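PDB 4Q3N: MGS-M5 from Unidentified, which is a lactate dehydrogenase from a deep-sea metagenome, probably catalysing the NAD-dependent interconversion of L-lactate and pyruvate. Local coordinates for residues F13-M22 with Y231-T242; H138-S147 with L253-G261. All coordinates share one frame; numbering follows the deposited sequence.

Interaction 1: F13-M22 with Y231-T242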
ATOM      1  N   PHE A  13       8.058 -19.988  14.486  1.00 26.64           N
ATOM      2  CA  PHE A  13       7.363 -19.583  13.279  1.00 26.46           C
ATOM      3  C   PHE A  13       6.220 -18.613  13.545  1.00 24.78           C
ATOM      4  O   PHE A  13       5.905 -17.826  12.679  1.00 22.84           O
ATOM      5  CB  PHE A  13       6.862 -20.803  12.506  1.00 28.72           C
ATOM      6  CG  PHE A  13       7.999 -21.631  11.967  1.00 34.99           C
ATOM      7  CD1 PHE A  13       8.738 -21.174  10.890  1.00 37.59           C
ATOM      8  CD2 PHE A  13       8.388 -22.794  12.585  1.00 38.50           C
ATOM      9  CE1 PHE A  13       9.819 -21.908  10.397  1.00 40.12           C
ATOM     10  CE2 PHE A  13       9.468 -23.533  12.101  1.00 42.12           C
ATOM     11  CZ  PHE A  13      10.192 -23.061  11.013  1.00 41.62           C
ATOM     12  N   VAL A  14       5.603 -18.637  14.719  1.00 23.93           N
ATOM     13  CA  VAL A  14       4.565 -17.600  14.976  1.00 23.48           C
ATOM     14  C   VAL A  14       5.177 -16.194  15.041  1.00 22.71           C
ATOM     15  O   VAL A  14       4.756 -15.281  14.317  1.00 23.65           O
ATOM     16  CB  VAL A  14       3.776 -17.914  16.283  1.00 25.21           C
ATOM     17  CG1 VAL A  14       2.876 -16.757  16.648  1.00 25.19           C
ATOM     18  CG2 VAL A  14       2.932 -19.216  16.119  1.00 25.69           C
ATOM     19  N   GLY A  15       6.215 -16.024  15.846  1.00 23.06           N
ATOM     20  CA  GLY A  15       6.806 -14.693  15.990  1.00 20.92           C
ATOM     21  C   GLY A  15       7.388 -14.214  14.661  1.00 21.50           C
ATOM     22  O   GLY A  15       7.296 -13.014  14.315  1.00 20.84           O
ATOM     23  N   MET A  16       7.995 -15.130  13.906  1.00 22.14           N
ATOM     24  CA  MET A  16       8.706 -14.691  12.709  1.00 21.23           C
ATOM     25  C   MET A  16       7.726 -14.494  11.513  1.00 20.14           C
ATOM     26  O   MET A  16       7.987 -13.677  10.661  1.00 20.77           O
ATOM     27  CB  MET A  16       9.832 -15.660  12.319  1.00 20.89           C
ATOM     28  CG  MET A  16      11.025 -15.605  13.322  1.00 21.18           C
ATOM     29  SD  MET A  16      11.667 -13.934  13.529  1.00 25.09           S
ATOM     30  CE  MET A  16      11.956 -13.353  11.813  1.00 22.58           C
ATOM     31  N   SER A  17       6.651 -15.259  11.449  1.00 19.86           N
ATOM     32  CA  SER A  17       5.638 -15.028  10.418  1.00 20.52           C
ATOM     33  C   SER A  17       5.011 -13.652  10.663  1.00 21.06           C
ATOM     34  O   SER A  17       4.822 -12.848   9.753  1.00 21.36           O
ATOM     35  CB  SER A  17       4.595 -16.140  10.463  1.00 20.33           C
ATOM     36  OG  SER A  17       5.181 -17.348   9.975  1.00 23.86           O
ATOM     37  N   TYR A  18       4.773 -13.353  11.927  1.00 20.96           N
ATOM     38  CA  TYR A  18       4.312 -12.025  12.312  1.00 20.15           C
ATOM     39  C   TYR A  18       5.315 -10.929  11.870  1.00 20.89           C
ATOM     40  O   TYR A  18       4.939  -9.945  11.180  1.00 19.94           O
ATOM     41  CB  TYR A  18       4.109 -11.986  13.834  1.00 20.23           C
ATOM     42  CG  TYR A  18       3.940 -10.579  14.418  1.00 20.23           C
ATOM     43  CD1 TYR A  18       2.957  -9.705  13.948  1.00 21.06           C
ATOM     44  CD2 TYR A  18       4.751 -10.151  15.453  1.00 19.64           C
ATOM     45  CE1 TYR A  18       2.791  -8.390  14.524  1.00 21.96           C
ATOM     46  CE2 TYR A  18       4.589  -8.866  16.060  1.00 21.75           C
ATOM     47  CZ  TYR A  18       3.599  -8.004  15.586  1.00 23.21           C
ATOM     48  OH  TYR A  18       3.454  -6.756  16.162  1.00 24.97           O
ATOM     49  N   ALA A  19       6.584 -11.091  12.227  1.00 20.75           N
ATOM     50  CA  ALA A  19       7.591 -10.119  11.845  1.00 21.44           C
ATOM     51  C   ALA A  19       7.677  -9.974  10.301  1.00 20.80           C
ATOM     52  O   ALA A  19       7.697  -8.846   9.793  1.00 23.09           O
ATOM     53  CB  ALA A  19       8.945 -10.495  12.411  1.00 19.24           C
ATOM     54  N   TYR A  20       7.676 -11.100   9.582  1.00 20.89           N
ATOM     55  CA  TYR A  20       7.835 -11.016   8.132  1.00 19.82           C
ATOM     56  C   TYR A  20       6.625 -10.324   7.527  1.00 20.75           C
ATOM     57  O   TYR A  20       6.752  -9.585   6.548  1.00 21.08           O
ATOM     58  CB  TYR A  20       7.950 -12.385   7.527  1.00 19.33           C
ATOM     59  CG  TYR A  20       8.406 -12.484   6.074  1.00 18.71           C
ATOM     60  CD1 TYR A  20       9.573 -11.839   5.612  1.00 18.30           C
ATOM     61  CD2 TYR A  20       7.756 -13.337   5.227  1.00 18.08           C
ATOM     62  CE1 TYR A  20      10.020 -12.066   4.300  1.00 18.56           C
ATOM     63  CE2 TYR A  20       8.201 -13.573   3.924  1.00 19.83           C
ATOM     64  CZ  TYR A  20       9.335 -12.949   3.499  1.00 18.07           C
ATOM     65  OH  TYR A  20       9.733 -13.261   2.228  1.00 20.00           O
ATOM     66  N   ALA A  21       5.444 -10.649   8.036  1.00 20.96           N
ATOM     67  CA  ALA A  21       4.228 -10.013   7.515  1.00 20.47           C
ATOM     68  C   ALA A  21       4.292  -8.499   7.732  1.00 20.89           C
ATOM     69  O   ALA A  21       3.914  -7.712   6.824  1.00 21.42           O
ATOM     70  CB  ALA A  21       2.938 -10.647   8.173  1.00 17.88           C
ATOM     71  N   MET A  22       4.788  -8.073   8.904  1.00 20.95           N
ATOM     72  CA  MET A  22       4.975  -6.625   9.168  1.00 22.56           C
ATOM     73  C   MET A  22       5.948  -5.970   8.215  1.00 22.94           C
ATOM     74  O   MET A  22       5.707  -4.839   7.771  1.00 24.74           O
ATOM     75  CB  MET A  22       5.458  -6.367  10.603  1.00 20.66           C
ATOM     76  CG  MET A  22       4.265  -6.484  11.599  1.00 23.53           C
ATOM     77  SD  MET A  22       4.609  -5.573  13.087  1.00 29.15           S
ATOM     78  CE  MET A  22       5.931  -6.571  13.697  1.00 26.61           C
ATOM     79  N   TYR A 231       0.848 -21.057  11.356  1.00 22.76           N
ATOM     80  CA  TYR A 231       1.508 -19.797  11.695  1.00 22.59           C
ATOM     81  C   TYR A 231       1.261 -18.648  10.721  1.00 21.43           C
ATOM     82  O   TYR A 231       1.367 -17.507  11.127  1.00 22.18           O
ATOM     83  CB  TYR A 231       3.037 -19.977  11.848  1.00 21.84           C
ATOM     84  CG  TYR A 231       3.711 -20.914  10.849  1.00 23.49           C
ATOM     85  CD1 TYR A 231       4.186 -20.455   9.630  1.00 23.31           C
ATOM     86  CD2 TYR A 231       3.910 -22.293  11.174  1.00 23.49           C
ATOM     87  CE1 TYR A 231       4.856 -21.339   8.730  1.00 23.97           C
ATOM     88  CE2 TYR A 231       4.481 -23.166  10.273  1.00 25.51           C
ATOM     89  CZ  TYR A 231       4.965 -22.679   9.068  1.00 25.99           C
ATOM     90  OH  TYR A 231       5.570 -23.565   8.227  1.00 26.64           O
ATOM     91  N   TYR A 232       0.923 -18.915   9.461  1.00 20.24           N
ATOM     92  CA  TYR A 232       0.666 -17.771   8.570  1.00 20.29           C
ATOM     93  C   TYR A 232      -0.600 -17.011   8.989  1.00 21.98           C
ATOM     94  O   TYR A 232      -0.652 -15.755   9.027  1.00 20.94           O
ATOM     95  CB  TYR A 232       0.575 -18.252   7.108  1.00 20.63           C
ATOM     96  CG  TYR A 232       1.920 -18.754   6.576  1.00 21.99           C
ATOM     97  CD1 TYR A 232       3.076 -18.015   6.784  1.00 22.37           C
ATOM     98  CD2 TYR A 232       2.012 -19.958   5.876  1.00 21.04           C
ATOM     99  CE1 TYR A 232       4.307 -18.458   6.308  1.00 21.70           C
ATOM    100  CE2 TYR A 232       3.229 -20.413   5.394  1.00 25.14           C
ATOM    101  CZ  TYR A 232       4.373 -19.660   5.626  1.00 24.14           C
ATOM    102  OH  TYR A 232       5.595 -20.125   5.192  1.00 22.92           O
ATOM    103  N   GLY A 233      -1.635 -17.753   9.335  1.00 22.50           N
ATOM    104  CA  GLY A 233      -2.873 -17.121   9.796  1.00 22.36           C
ATOM    105  C   GLY A 233      -2.682 -16.222  11.009  1.00 22.62           C
ATOM    106  O   GLY A 233      -3.021 -15.031  10.969  1.00 20.32           O
ATOM    107  N   ILE A 234      -2.110 -16.739  12.092  1.00 21.68           N
ATOM    108  CA  ILE A 234      -1.945 -15.918  13.302  0.50 21.18           C
ATOM    109  C   ILE A 234      -1.001 -14.741  13.001  1.00 21.33           C
ATOM    110  O   ILE A 234      -1.170 -13.639  13.525  1.00 22.81           O
ATOM    111  CB  ILE A 234      -1.424 -16.774  14.482  0.50 22.21           C
ATOM    112  CG1 ILE A 234      -1.385 -15.959  15.784  0.50 23.13           C
ATOM    113  CG2 ILE A 234      -0.059 -17.372  14.156  0.50 22.52           C
ATOM    114  CD1 ILE A 234      -2.759 -15.417  16.247  0.50 22.42           C
ATOM    115  N   GLY A 235      -0.011 -14.972  12.143  1.00 21.66           N
ATOM    116  CA  GLY A 235       0.894 -13.878  11.816  1.00 20.76           C
ATOM    117  C   GLY A 235       0.141 -12.651  11.292  1.00 22.12           C
ATOM    118  O   GLY A 235       0.413 -11.511  11.693  1.00 22.62           O
ATOM    119  N   MET A 236      -0.803 -12.863  10.389  1.00 20.36           N
ATOM    120  CA  MET A 236      -1.565 -11.714   9.830  1.00 20.36           C
ATOM    121  C   MET A 236      -2.594 -11.146  10.822  1.00 21.34           C
ATOM    122  O   MET A 236      -2.895  -9.941  10.801  1.00 23.53           O
ATOM    123  CB  MET A 236      -2.249 -12.153   8.532  1.00 20.01           C
ATOM    124  CG  MET A 236      -1.180 -12.337   7.399  1.00 22.51           C
ATOM    125  SD  MET A 236      -1.872 -12.734   5.798  1.00 23.75           S
ATOM    126  CE  MET A 236      -2.574 -11.088   5.353  1.00 18.23           C
ATOM    127  N   ALA A 237      -3.135 -12.002  11.707  1.00 21.89           N
ATOM    128  CA  ALA A 237      -4.022 -11.525  12.769  1.00 22.61           C
ATOM    129  C   ALA A 237      -3.221 -10.583  13.686  1.00 22.79           C
ATOM    130  O   ALA A 237      -3.710  -9.512  14.060  1.00 22.42           O
ATOM    131  CB  ALA A 237      -4.588 -12.742  13.614  1.00 21.00           C
ATOM    132  N   LEU A 238      -2.001 -11.002  14.081  1.00 20.80           N
ATOM    133  CA  LEU A 238      -1.175 -10.159  14.955  1.00 21.37           C
ATOM    134  C   LEU A 238      -0.807  -8.814  14.266  1.00 20.57           C
ATOM    135  O   LEU A 238      -0.730  -7.750  14.921  1.00 20.91           O
ATOM    136  CB  LEU A 238       0.115 -10.877  15.376  1.00 21.14           C
ATOM    137  CG  LEU A 238      -0.115 -12.114  16.277  1.00 22.65           C
ATOM    138  CD1 LEU A 238       1.156 -13.024  16.427  1.00 19.16           C
ATOM    139  CD2 LEU A 238      -0.675 -11.666  17.667  1.00 22.92           C
ATOM    140  N   VAL A 239      -0.542  -8.876  12.967  1.00 19.48           N
ATOM    141  CA  VAL A 239      -0.298  -7.628  12.227  1.00 19.77           C
ATOM    142  C   VAL A 239      -1.502  -6.706  12.330  1.00 21.49           C
ATOM    143  O   VAL A 239      -1.381  -5.482  12.584  1.00 21.47           O
ATOM    144  CB  VAL A 239       0.027  -7.901  10.749  1.00 18.90           C
ATOM    145  CG1 VAL A 239       0.063  -6.519   9.979  1.00 16.39           C
ATOM    146  CG2 VAL A 239       1.367  -8.624  10.694  1.00 19.48           C
ATOM    147  N   ARG A 240      -2.686  -7.283  12.168  1.00 22.31           N
ATOM    148  CA  ARG A 240      -3.887  -6.448  12.150  1.00 22.83           C
ATOM    149  C   ARG A 240      -4.122  -5.806  13.486  1.00 22.32           C
ATOM    150  O   ARG A 240      -4.539  -4.633  13.560  1.00 24.97           O
ATOM    151  CB  ARG A 240      -5.118  -7.264  11.769  1.00 23.44           C
ATOM    152  CG  ARG A 240      -6.350  -6.384  11.442  1.00 24.12           C
ATOM    153  CD  ARG A 240      -6.044  -5.486  10.151  1.00 28.38           C
ATOM    154  NE  ARG A 240      -7.021  -4.416   9.949  1.00 31.42           N
ATOM    155  CZ  ARG A 240      -7.070  -3.267  10.624  1.00 31.39           C
ATOM    156  NH1 ARG A 240      -6.241  -3.028  11.640  1.00 29.10           N
ATOM    157  NH2 ARG A 240      -7.993  -2.360  10.305  1.00 30.98           N
ATOM    158  N   ILE A 241      -3.878  -6.564  14.557  1.00 21.37           N
ATOM    159  CA  ILE A 241      -4.007  -6.006  15.915  1.00 20.97           C
ATOM    160  C   ILE A 241      -2.996  -4.878  16.096  1.00 22.00           C
ATOM    161  O   ILE A 241      -3.322  -3.795  16.574  1.00 20.13           O
ATOM    162  CB  ILE A 241      -3.808  -7.087  16.995  1.00 19.83           C
ATOM    163  CG1 ILE A 241      -4.986  -8.099  16.933  1.00 18.61           C
ATOM    164  CG2 ILE A 241      -3.700  -6.452  18.375  1.00 18.82           C
ATOM    165  CD1 ILE A 241      -4.674  -9.506  17.614  1.00 18.71           C
ATOM    166  N   THR A 242      -1.771  -5.128  15.655  1.00 21.53           N
ATOM    167  CA  THR A 242      -0.702  -4.129  15.751  1.00 20.71           C
ATOM    168  C   THR A 242      -1.078  -2.836  14.996  1.00 20.60           C
ATOM    169  O   THR A 242      -0.831  -1.711  15.462  1.00 21.30           O
ATOM    170  CB  THR A 242       0.612  -4.718  15.192  1.00 20.47           C
ATOM    171  OG1 THR A 242       0.928  -5.917  15.955  1.00 20.54           O
ATOM    172  CG2 THR A 242       1.757  -3.701  15.322  1.00 19.92           C
TER

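Interaction 2: H138-S147 with L253-G261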
ATOM      1  N   HIS A 138      -5.257  -3.462  32.852  1.00 29.48           N
ATOM      2  CA  HIS A 138      -5.666  -4.518  31.930  1.00 29.30           C
ATOM      3  C   HIS A 138      -5.963  -3.952  30.542  1.00 28.19           C
ATOM      4  O   HIS A 138      -5.958  -4.709  29.585  1.00 25.77           O
ATOM      5  CB  HIS A 138      -6.884  -5.279  32.469  1.00 31.35           C
ATOM      6  CG  HIS A 138      -7.999  -4.395  32.917  1.00 35.54           C
ATOM      7  ND1 HIS A 138      -9.025  -4.008  32.074  1.00 36.88           N
ATOM      8  CD2 HIS A 138      -8.247  -3.809  34.113  1.00 38.85           C
ATOM      9  CE1 HIS A 138      -9.861  -3.230  32.739  1.00 38.89           C
ATOM     10  NE2 HIS A 138      -9.410  -3.092  33.976  1.00 41.02           N
ATOM     11  N   SER A 139      -6.187  -2.637  30.401  1.00 26.71           N
ATOM     12  CA  SER A 139      -6.435  -2.132  29.020  1.00 26.89           C
ATOM     13  C   SER A 139      -5.146  -2.150  28.153  1.00 28.80           C
ATOM     14  O   SER A 139      -5.191  -1.888  26.945  1.00 27.74           O
ATOM     15  CB  SER A 139      -6.997  -0.701  29.052  1.00 27.17           C
ATOM     16  OG  SER A 139      -6.082   0.167  29.702  1.00 28.86           O
ATOM     17  N   ARG A 140      -4.001  -2.354  28.804  1.00 26.87           N
ATOM     18  CA  ARG A 140      -2.672  -2.356  28.152  1.00 26.75           C
ATOM     19  C   ARG A 140      -2.110  -3.754  27.993  1.00 26.68           C
ATOM     20  O   ARG A 140      -0.954  -3.930  27.601  1.00 26.56           O
ATOM     21  CB  ARG A 140      -1.673  -1.559  28.997  1.00 29.72           C
ATOM     22  CG  ARG A 140      -2.240  -0.230  29.499  1.00 37.96           C
ATOM     23  CD  ARG A 140      -2.048   0.889  28.464  1.00 36.33           C
ATOM     24  NE  ARG A 140      -0.637   1.233  28.260  1.00 35.44           N
ATOM     25  CZ  ARG A 140      -0.207   2.015  27.269  1.00 36.77           C
ATOM     26  NH1 ARG A 140      -1.092   2.566  26.427  1.00 34.87           N
ATOM     27  NH2 ARG A 140       1.091   2.292  27.139  1.00 35.60           N
ATOM     28  N   VAL A 141      -2.890  -4.749  28.375  1.00 24.38           N
ATOM     29  CA  VAL A 141      -2.424  -6.148  28.164  1.00 24.90           C
ATOM     30  C   VAL A 141      -3.522  -6.932  27.488  1.00 24.75           C
ATOM     31  O   VAL A 141      -4.639  -6.993  28.000  1.00 27.04           O
ATOM     32  CB  VAL A 141      -2.056  -6.861  29.504  1.00 25.39           C
ATOM     33  CG1 VAL A 141      -1.648  -8.350  29.242  1.00 25.97           C
ATOM     34  CG2 VAL A 141      -0.947  -6.099  30.205  1.00 25.93           C
ATOM     35  N   ILE A 142      -3.222  -7.488  26.323  1.00 23.14           N
ATOM     36  CA  ILE A 142      -4.208  -8.241  25.592  1.00 23.30           C
ATOM     37  C   ILE A 142      -3.618  -9.527  25.068  1.00 24.28           C
ATOM     38  O   ILE A 142      -2.380  -9.712  25.021  1.00 25.33           O
ATOM     39  CB  ILE A 142      -4.771  -7.397  24.372  1.00 25.78           C
ATOM     40  CG1 ILE A 142      -3.631  -6.970  23.451  1.00 25.93           C
ATOM     41  CG2 ILE A 142      -5.496  -6.181  24.896  1.00 24.18           C
ATOM     42  CD1 ILE A 142      -4.103  -6.257  22.161  1.00 28.05           C
ATOM     43  N   GLY A 143      -4.499 -10.413  24.616  1.00 24.58           N
ATOM     44  CA  GLY A 143      -4.043 -11.595  23.889  1.00 24.87           C
ATOM     45  C   GLY A 143      -4.680 -11.615  22.494  1.00 24.39           C
ATOM     46  O   GLY A 143      -5.656 -10.930  22.252  1.00 23.31           O
ATOM     47  N   SER A 144      -4.155 -12.440  21.593  1.00 23.15           N
ATOM     48  CA  SER A 144      -4.706 -12.489  20.248  1.00 23.83           C
ATOM     49  C   SER A 144      -6.097 -13.175  20.207  1.00 26.65           C
ATOM     50  O   SER A 144      -6.840 -13.002  19.220  1.00 24.78           O
ATOM     51  CB  SER A 144      -3.741 -13.188  19.290  1.00 24.34           C
ATOM     52  OG  SER A 144      -3.338 -14.449  19.762  1.00 27.07           O
ATOM     53  N   GLY A 145      -6.429 -13.938  21.248  1.00 26.96           N
ATOM     54  CA  GLY A 145      -7.789 -14.444  21.415  1.00 26.32           C
ATOM     55  C   GLY A 145      -8.348 -15.110  20.167  1.00 25.64           C
ATOM     56  O   GLY A 145      -7.693 -15.939  19.534  1.00 24.03           O
ATOM     57  N   THR A 146      -9.569 -14.757  19.805  1.00 24.52           N
ATOM     58  CA  THR A 146     -10.248 -15.440  18.699  1.00 25.20           C
ATOM     59  C   THR A 146     -10.186 -14.593  17.406  1.00 24.60           C
ATOM     60  O   THR A 146     -11.014 -14.737  16.499  1.00 24.90           O
ATOM     61  CB  THR A 146     -11.712 -15.725  19.079  1.00 26.80           C
ATOM     62  OG1 THR A 146     -12.270 -14.529  19.625  1.00 26.05           O
ATOM     63  CG2 THR A 146     -11.813 -16.861  20.173  1.00 25.53           C
ATOM     64  N   SER A 147      -9.211 -13.691  17.314  1.00 23.05           N
ATOM     65  CA  SER A 147      -9.097 -12.882  16.081  1.00 23.24           C
ATOM     66  C   SER A 147      -8.861 -13.785  14.859  1.00 22.95           C
ATOM     67  O   SER A 147      -9.487 -13.622  13.826  1.00 22.25           O
ATOM     68  CB  SER A 147      -7.948 -11.857  16.223  1.00 26.65           C
ATOM     69  OG  SER A 147      -6.735 -12.565  16.571  1.00 30.41           O
ATOM     70  N   LEU A 253     -12.026  -5.403  17.062  1.00 26.39           N
ATOM     71  CA  LEU A 253     -11.490  -6.759  16.806  1.00 25.38           C
ATOM     72  C   LEU A 253     -11.739  -7.688  17.985  1.00 26.09           C
ATOM     73  O   LEU A 253     -11.651  -7.274  19.129  1.00 24.53           O
ATOM     74  CB  LEU A 253      -9.967  -6.737  16.570  1.00 26.21           C
ATOM     75  CG  LEU A 253      -9.526  -5.933  15.330  1.00 28.93           C
ATOM     76  CD1 LEU A 253      -8.045  -5.714  15.387  1.00 29.72           C
ATOM     77  CD2 LEU A 253      -9.916  -6.636  13.976  1.00 26.34           C
ATOM     78  N   PRO A 254     -12.004  -8.968  17.705  1.00 26.89           N
ATOM     79  CA  PRO A 254     -12.190  -9.914  18.801  1.00 26.01           C
ATOM     80  C   PRO A 254     -10.813 -10.328  19.267  1.00 27.51           C
ATOM     81  O   PRO A 254     -10.006 -10.786  18.455  1.00 28.10           O
ATOM     82  CB  PRO A 254     -12.974 -11.055  18.167  1.00 29.02           C
ATOM     83  CG  PRO A 254     -12.582 -11.012  16.680  1.00 28.59           C
ATOM     84  CD  PRO A 254     -12.313  -9.541  16.382  1.00 27.37           C
ATOM     85  N   ILE A 255     -10.523 -10.081  20.545  1.00 23.99           N
ATOM     86  CA  ILE A 255      -9.213 -10.388  21.131  1.00 23.71           C
ATOM     87  C   ILE A 255      -9.444 -10.860  22.539  1.00 24.66           C
ATOM     88  O   ILE A 255     -10.560 -10.724  23.049  1.00 25.40           O
ATOM     89  CB  ILE A 255      -8.289  -9.150  21.157  1.00 24.34           C
ATOM     90  CG1 ILE A 255      -9.062  -7.920  21.660  1.00 25.69           C
ATOM     91  CG2 ILE A 255      -7.844  -8.802  19.749  1.00 24.09           C
ATOM     92  CD1 ILE A 255      -8.154  -6.788  22.128  1.00 25.17           C
ATOM     93  N   SER A 256      -8.403 -11.425  23.164  0.50 23.57           N
ATOM     94  CA  SER A 256      -8.435 -11.771  24.575  0.50 23.61           C
ATOM     95  C   SER A 256      -8.385 -10.519  25.440  0.50 24.11           C
ATOM     96  O   SER A 256      -7.399  -9.791  25.402  0.50 23.99           O
ATOM     97  CB  SER A 256      -7.262 -12.688  24.966  0.50 23.06           C
ATOM     98  OG  SER A 256      -7.260 -13.914  24.263  0.50 20.55           O
ATOM     99  N   VAL A 257      -9.428 -10.298  26.242  1.00 23.55           N
ATOM    100  CA  VAL A 257      -9.491  -9.121  27.129  1.00 24.99           C
ATOM    101  C   VAL A 257     -10.100  -9.527  28.437  1.00 27.86           C
ATOM    102  O   VAL A 257     -10.807 -10.557  28.520  1.00 28.42           O
ATOM    103  CB  VAL A 257     -10.349  -7.978  26.527  1.00 27.08           C
ATOM    104  CG1 VAL A 257      -9.591  -7.292  25.418  1.00 23.72           C
ATOM    105  CG2 VAL A 257     -11.701  -8.535  26.016  1.00 25.97           C
ATOM    106  N   LEU A 258      -9.858  -8.719  29.462  1.00 28.50           N
ATOM    107  CA  LEU A 258     -10.382  -9.021  30.783  1.00 28.70           C
ATOM    108  C   LEU A 258     -11.872  -8.688  30.795  1.00 30.62           C
ATOM    109  O   LEU A 258     -12.239  -7.504  30.655  1.00 29.88           O
ATOM    110  CB  LEU A 258      -9.658  -8.220  31.859  1.00 28.62           C
ATOM    111  CG  LEU A 258     -10.103  -8.530  33.300  1.00 32.07           C
ATOM    112  CD1 LEU A 258      -9.600  -9.971  33.749  1.00 30.19           C
ATOM    113  CD2 LEU A 258      -9.640  -7.453  34.306  1.00 33.84           C
ATOM    114  N   ASN A 259     -12.729  -9.691  30.983  1.00 31.17           N
ATOM    115  CA  ASN A 259     -14.181  -9.421  30.967  1.00 33.01           C
ATOM    116  C   ASN A 259     -14.559  -8.324  31.957  1.00 34.57           C
ATOM    117  O   ASN A 259     -15.115  -7.287  31.573  1.00 35.29           O
ATOM    118  CB  ASN A 259     -15.008 -10.665  31.285  1.00 32.31           C
ATOM    119  CG  ASN A 259     -16.522 -10.349  31.295  1.00 33.09           C
ATOM    120  OD1 ASN A 259     -17.021  -9.710  30.381  1.00 31.45           O
ATOM    121  ND2 ASN A 259     -17.225 -10.750  32.347  1.00 33.33           N
ATOM    122  N   ASN A 260     -14.261  -8.561  33.231  1.00 35.95           N
ATOM    123  CA  ASN A 260     -14.388  -7.488  34.232  1.00 37.54           C
ATOM    124  C   ASN A 260     -15.825  -6.953  34.306  1.00 37.58           C
ATOM    125  O   ASN A 260     -16.041  -5.753  34.446  1.00 37.50           O
ATOM    126  CB  ASN A 260     -13.414  -6.348  33.899  1.00 37.74           C
ATOM    127  CG  ASN A 260     -13.178  -5.383  35.063  1.00 40.66           C
ATOM    128  OD1 ASN A 260     -13.205  -5.770  36.200  1.00 41.08           O
ATOM    129  ND2 ASN A 260     -12.928  -4.117  34.749  1.00 40.72           N
ATOM    130  N   GLY A 261     -16.811  -7.835  34.211  1.00 35.85           N
ATOM    131  CA  GLY A 261     -18.187  -7.391  34.418  1.00 36.40           C
ATOM    132  C   GLY A 261     -18.890  -6.915  33.137  1.00 34.90           C
ATOM    133  O   GLY A 261     -20.066  -6.622  33.150  1.00 36.29           O
TER
HETATM  134  O   HOH W   1      -8.329  -6.403  28.795  1.00 29.48           O

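Interaction 1: F13-M22 with Y231-T242
With chi1 at 167°, Tyr-18 swings its CG opposite the backbone N and lays its ring along helix 232-242, while Tyr-231, whose CG is squeezed between its own N and carbonyl carbon (chi1 39°), brings a ring face up to Phe-13. Tyr-18 is the knob of the interface, set in a hole made by Gly-235, Leu-238, Val-239 and Thr-242. Tyr-18 CD1 lies 3.4 Å from Leu-238 CB, and the N of Val-239 and O of Gly-235 stand at the ring edge, near its plane. Tyr-18 OH donates to Thr-242 OG1 at 2.7 Å, and Thr-242 OG1 in turn donates to Leu-238 O, reaching it from the face opposite to the Thr-242 N-H. This chain of two bonds fixes the tip of a buried tyrosine. Close approach depends on Gly-235, whose CA comes within 3.9 Å of Tyr-18 CA. At the other end Phe-13 CB sits over the Tyr-231 ring, 3.7 Å from its centroid, and the two rings, though nearly parallel, barely overlap. Val-239 CG2 meets Ala-21 CB at 3.6 Å and also touches Met-22 CG. Tyr-18 also packs on Val-8 and Val-76 of the parallel sheet, whereas Asp-47 of the second subunit accepts bonds from the N of Tyr-231, Tyr-232 and Gly-233. The axes of segments 13-22 and 232-242 approach to 7.7 Å and cross at -55°: a helix of the C-terminal domain packed on the first helix of the Rossmann fold, which carries Gly-15 of a probable GxGxxG dinucleotide-binding motif.

Interaction 2: H138-S147 with L253-G261
His-138 and Leu-258 meet at one end of this contact, with the imidazole crossing the leucine at about a right angle. From His-138 CB, which touches Leu-258 CB and CD2, the chain turns at chi1 49° into the slot between backbone N and carbonyl carbon, placing the ring under a methyl: His-138 CG is 3.7 Å from Leu-258 CD2, which lies over the ring face as a CH-pi contact, displaced toward the rim. Ring atom CD2 of the histidine feels the same methyl. Farther out, His-138 CE1 and NE2 come to Asn-260 ND2, a loose approach with His-138 NE2 at 3.7 Å and the amide turned steeply against the ring. Nearer the backbone, a water bridges the two chain segments, donating to His-138 O at 3.0 Å and accepting from Leu-258 N at 2.9 Å. Strand 141-143 is the last strand of the Rossmann parallel sheet, and 253-258 belongs to the edge strand of the three-stranded antiparallel sheet in the C-terminal domain; a single antiparallel bridge, the hydrogen-bonded pair Gly-143 and Ser-256, couples them. Its two bonds differ. Gly-143 N reaches Ser-256 O at 3.1 Å and 170°, nearly straight, whereas Ser-256 N comes to Gly-143 O at 2.9 Å but 143°, from well above the carbonyl plane. Beside the bridge Ile-142 CG2 packs on Ile-255 CD1 at 3.9 Å, and in one of its two conformers Ser-256 OG is hydrogen-bonded to Asp-124 OD1. Past it the chain makes a type II' turn from Ser-144 to Ser-147, with Gly-145 at positive phi. Ser-144 O accepts both the N and OG of Ser-147, the hydroxyl at 2.7 Å, while Thr-146 OG1 brushes Pro-254 CB and bonds to Ile-172 O.

Overall arrangement
Both contacts are largely buried and both tie the Rossmann half of the chain to the C-terminal half, yet by different means. Interaction 1 is helix on helix, carried by aromatic and aliphatic side chains with a short hydroxyl chain at one end; interaction 2 joins strand to strand through one backbone bridge and a water, with side-chain packing around them, and its Asn-260 end reaches the surface. Their centres lie about 17 Å apart, but they touch: Ile-241, Leu-238, Ile-234 and Ala-237 of helix 232-246 pack on Ile-142, Ser-144 and Ser-147. Strand 251-258 follows that helix in the chain, and so consecutive elements of one half grip two elements of the other. The second subunit presses chiefly on interaction 1.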